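Long-range contact in beta-galactosidase/beta-glucuronidase (Faecalibacterium prausnitzii L2-6, PDB 6MVF), which binds flavin mononucleotide and probably hydrolyses terminal beta-glycosidic bonds, as a beta-glucuronidase of glycosyl hydrolase family 2: residues 443-448 / 477-482. Numbering follows the deposited sequence.
Sequences MHRITD and NPDICL
R445 grips D479 side-on, joining two loops of the TIM barrel domain that lead into the neighbouring parallel strands 450-453 and 482-487. Its NE donates to D479 OD2 (2.9 Å) and its NH2 to D479 OD1 (2.9 Å), both nearly straight. Guanidinium and carboxylate lie nearly coplanar, 16° apart, a fit that suits an arginine, whose fork of N-H groups matches two carboxylate oxygens. The side chain runs extended as far as NE, CD lying anti to CA (chi2 -169°), and so reaches the other loop. An amide suits N477 because it both accepts and donates: OD1 takes R445 NH2 (3.2 Å) on a lone pair in the carbonyl plane, while ND2 turns back to F473 O in helix 466-476. With an alanine at N477, R445 NH2 would probably lose this acceptor and F473 O its side-chain donor. N477 to I480 form a type I turn, closed by the backbone hydrogen bond from I480 N to N477 O, which presents D479 to the arginine. Isoleucine suits I480 because its CG1-CD1 arm sets one methyl over a guanidinium face, displaced toward the rim (CD1 to R445 NH2 3.4 Å), and against H444 CB. Farther along, one water donates to D448 O and accepts from C481 N, each bond 2.9 Å.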
ATOM      1  N   MET A 443      31.130 -11.721 -43.392  1.00 38.33           N
ATOM      2  CA  MET A 443      30.261 -11.506 -42.236  1.00 34.94           C
ATOM      3  C   MET A 443      31.019 -11.492 -40.908  1.00 36.65           C
ATOM      4  O   MET A 443      30.448 -11.080 -39.890  1.00 40.26           O
ATOM      5  CB  MET A 443      29.147 -12.560 -42.186  1.00 33.07           C
ATOM      6  CG  MET A 443      28.121 -12.451 -43.326  1.00 35.99           C
ATOM      7  SD  MET A 443      27.564 -10.760 -43.669  1.00 54.88           S
ATOM      8  CE  MET A 443      26.487 -10.464 -42.254  1.00 36.54           C
ATOM      9  N   HIS A 444      32.282 -11.891 -40.884  1.00 28.85           N
ATOM     10  CA  HIS A 444      33.064 -11.847 -39.663  1.00 31.78           C
ATOM     11  C   HIS A 444      33.930 -10.590 -39.597  1.00 37.11           C
ATOM     12  O   HIS A 444      34.176  -9.910 -40.598  1.00 37.32           O
ATOM     13  CB  HIS A 444      33.922 -13.096 -39.552  1.00 27.94           C
ATOM     14  CG  HIS A 444      33.140 -14.355 -39.728  1.00 39.57           C
ATOM     15  ND1 HIS A 444      32.246 -14.811 -38.783  1.00 35.80           N
ATOM     16  CD2 HIS A 444      33.098 -15.246 -40.750  1.00 41.59           C
ATOM     17  CE1 HIS A 444      31.699 -15.935 -39.205  1.00 36.46           C
ATOM     18  NE2 HIS A 444      32.198 -16.222 -40.396  1.00 39.73           N
ATOM     19  N   ARG A 445      34.370 -10.272 -38.381  1.00 31.94           N
ATOM     20  CA  ARG A 445      35.246  -9.141 -38.104  1.00 38.39           C
ATOM     21  C   ARG A 445      34.606  -7.793 -38.435  1.00 36.71           C
ATOM     22  O   ARG A 445      35.309  -6.774 -38.487  1.00 41.91           O
ATOM     23  CB  ARG A 445      36.594  -9.306 -38.834  1.00 38.56           C
ATOM     24  CG  ARG A 445      37.135 -10.704 -38.623  1.00 34.65           C
ATOM     25  CD  ARG A 445      38.553 -10.958 -39.059  1.00 30.63           C
ATOM     26  NE  ARG A 445      39.021 -12.167 -38.376  1.00 36.52           N
ATOM     27  CZ  ARG A 445      38.674 -13.405 -38.736  1.00 34.93           C
ATOM     28  NH1 ARG A 445      37.876 -13.572 -39.781  1.00 27.72           N
ATOM     29  NH2 ARG A 445      39.108 -14.467 -38.059  1.00 23.96           N
ATOM     30  N   ILE A 446      33.290  -7.749 -38.645  1.00 32.88           N
ATOM     31  CA  ILE A 446      32.603  -6.466 -38.761  1.00 34.18           C
ATOM     32  C   ILE A 446      32.366  -5.859 -37.383  1.00 35.75           C
ATOM     33  O   ILE A 446      32.650  -4.677 -37.150  1.00 30.64           O
ATOM     34  CB  ILE A 446      31.272  -6.621 -39.522  1.00 38.47           C
ATOM     35  CG1 ILE A 446      31.497  -7.015 -40.979  1.00 34.74           C
ATOM     36  CG2 ILE A 446      30.463  -5.327 -39.443  1.00 34.00           C
ATOM     37  CD1 ILE A 446      30.205  -7.096 -41.775  1.00 38.92           C
ATOM     38  N   THR A 447      31.840  -6.661 -36.458  1.00 31.36           N
ATOM     39  CA  THR A 447      31.478  -6.216 -35.120  1.00 32.88           C
ATOM     40  C   THR A 447      32.562  -6.613 -34.114  1.00 36.57           C
ATOM     41  O   THR A 447      33.438  -7.433 -34.399  1.00 34.40           O
ATOM     42  CB  THR A 447      30.108  -6.789 -34.720  1.00 36.67           C
ATOM     43  OG1 THR A 447      30.133  -8.225 -34.765  1.00 30.56           O
ATOM     44  CG2 THR A 447      28.996  -6.262 -35.658  1.00 25.72           C
ATOM     45  N   ASP A 448      32.502  -5.995 -32.925  1.00 36.41           N
ATOM     46  CA  ASP A 448      33.528  -6.206 -31.898  1.00 33.01           C
ATOM     47  C   ASP A 448      33.539  -7.642 -31.379  1.00 35.18           C
ATOM     48  O   ASP A 448      34.598  -8.165 -31.000  1.00 36.90           O
ATOM     49  CB  ASP A 448      33.325  -5.242 -30.714  1.00 31.00           C
ATOM     50  CG  ASP A 448      33.304  -3.765 -31.133  1.00 39.41           C
ATOM     51  OD1 ASP A 448      34.120  -3.361 -31.995  1.00 39.27           O
ATOM     52  OD2 ASP A 448      32.466  -3.005 -30.588  1.00 36.19           O
ATOM     53  N   ASN A 477      40.150 -19.307 -35.476  1.00 41.04           N
ATOM     54  CA  ASN A 477      39.927 -17.859 -35.426  1.00 40.45           C
ATOM     55  C   ASN A 477      40.286 -17.325 -34.046  1.00 36.68           C
ATOM     56  O   ASN A 477      39.449 -16.743 -33.357  1.00 38.20           O
ATOM     57  CB  ASN A 477      38.479 -17.515 -35.769  1.00 34.47           C
ATOM     58  CG  ASN A 477      38.033 -18.101 -37.078  1.00 33.23           C
ATOM     59  OD1 ASN A 477      38.269 -17.520 -38.137  1.00 35.97           O
ATOM     60  ND2 ASN A 477      37.341 -19.241 -37.017  1.00 33.03           N
ATOM     61  N   PRO A 478      41.547 -17.472 -33.625  1.00 40.25           N
ATOM     62  CA  PRO A 478      41.925 -17.032 -32.270  1.00 43.23           C
ATOM     63  C   PRO A 478      41.838 -15.523 -32.049  1.00 40.78           C
ATOM     64  O   PRO A 478      42.180 -15.060 -30.954  1.00 41.66           O
ATOM     65  CB  PRO A 478      43.373 -17.517 -32.149  1.00 41.99           C
ATOM     66  CG  PRO A 478      43.882 -17.436 -33.551  1.00 30.91           C
ATOM     67  CD  PRO A 478      42.724 -17.872 -34.416  1.00 34.10           C
ATOM     68  N   ASP A 479      41.415 -14.745 -33.048  1.00 36.98           N
ATOM     69  CA  ASP A 479      41.243 -13.303 -32.923  1.00 39.17           C
ATOM     70  C   ASP A 479      39.780 -12.896 -32.781  1.00 39.44           C
ATOM     71  O   ASP A 479      39.493 -11.708 -32.590  1.00 34.38           O
ATOM     72  CB  ASP A 479      41.866 -12.584 -34.134  1.00 32.25           C
ATOM     73  CG  ASP A 479      41.166 -12.924 -35.473  1.00 44.15           C
ATOM     74  OD1 ASP A 479      40.768 -14.098 -35.697  1.00 34.60           O
ATOM     75  OD2 ASP A 479      41.038 -11.999 -36.315  1.00 44.20           O
ATOM     76  N   ILE A 480      38.852 -13.847 -32.882  1.00 35.57           N
ATOM     77  CA  ILE A 480      37.426 -13.565 -32.794  1.00 40.36           C
ATOM     78  C   ILE A 480      36.934 -13.964 -31.407  1.00 34.30           C
ATOM     79  O   ILE A 480      37.297 -15.030 -30.894  1.00 30.49           O
ATOM     80  CB  ILE A 480      36.639 -14.296 -33.897  1.00 37.77           C
ATOM     81  CG1 ILE A 480      37.076 -13.805 -35.282  1.00 31.75           C
ATOM     82  CG2 ILE A 480      35.139 -14.079 -33.710  1.00 31.08           C
ATOM     83  CD1 ILE A 480      36.156 -14.223 -36.437  1.00 29.68           C
ATOM     84  N   CYS A 481      36.138 -13.090 -30.790  1.00 32.11           N
ATOM     85  CA  CYS A 481      35.448 -13.409 -29.549  1.00 26.64           C
ATOM     86  C   CYS A 481      34.182 -14.162 -29.910  1.00 25.87           C
ATOM     87  O   CYS A 481      33.259 -13.579 -30.480  1.00 32.70           O
ATOM     88  CB  CYS A 481      35.114 -12.146 -28.767  1.00 32.45           C
ATOM     89  SG  CYS A 481      36.510 -11.065 -28.441  1.00 33.99           S
ATOM     90  N   LEU A 482      34.141 -15.454 -29.590  1.00 24.56           N
ATOM     91  CA  LEU A 482      33.026 -16.323 -29.938  1.00 27.17           C
ATOM     92  C   LEU A 482      32.059 -16.447 -28.763  1.00 30.58           C
ATOM     93  O   LEU A 482      32.473 -16.710 -27.625  1.00 28.33           O
ATOM     94  CB  LEU A 482      33.521 -17.708 -30.359  1.00 24.30           C
ATOM     95  CG  LEU A 482      32.398 -18.686 -30.687  1.00 29.79           C
ATOM     96  CD1 LEU A 482      31.709 -18.244 -31.961  1.00 24.38           C
ATOM     97  CD2 LEU A 482      32.865 -20.143 -30.780  1.00 25.28           C
TER
HETATM   98  O   HOH W   1      35.475 -10.663 -32.179  1.00 34.72           O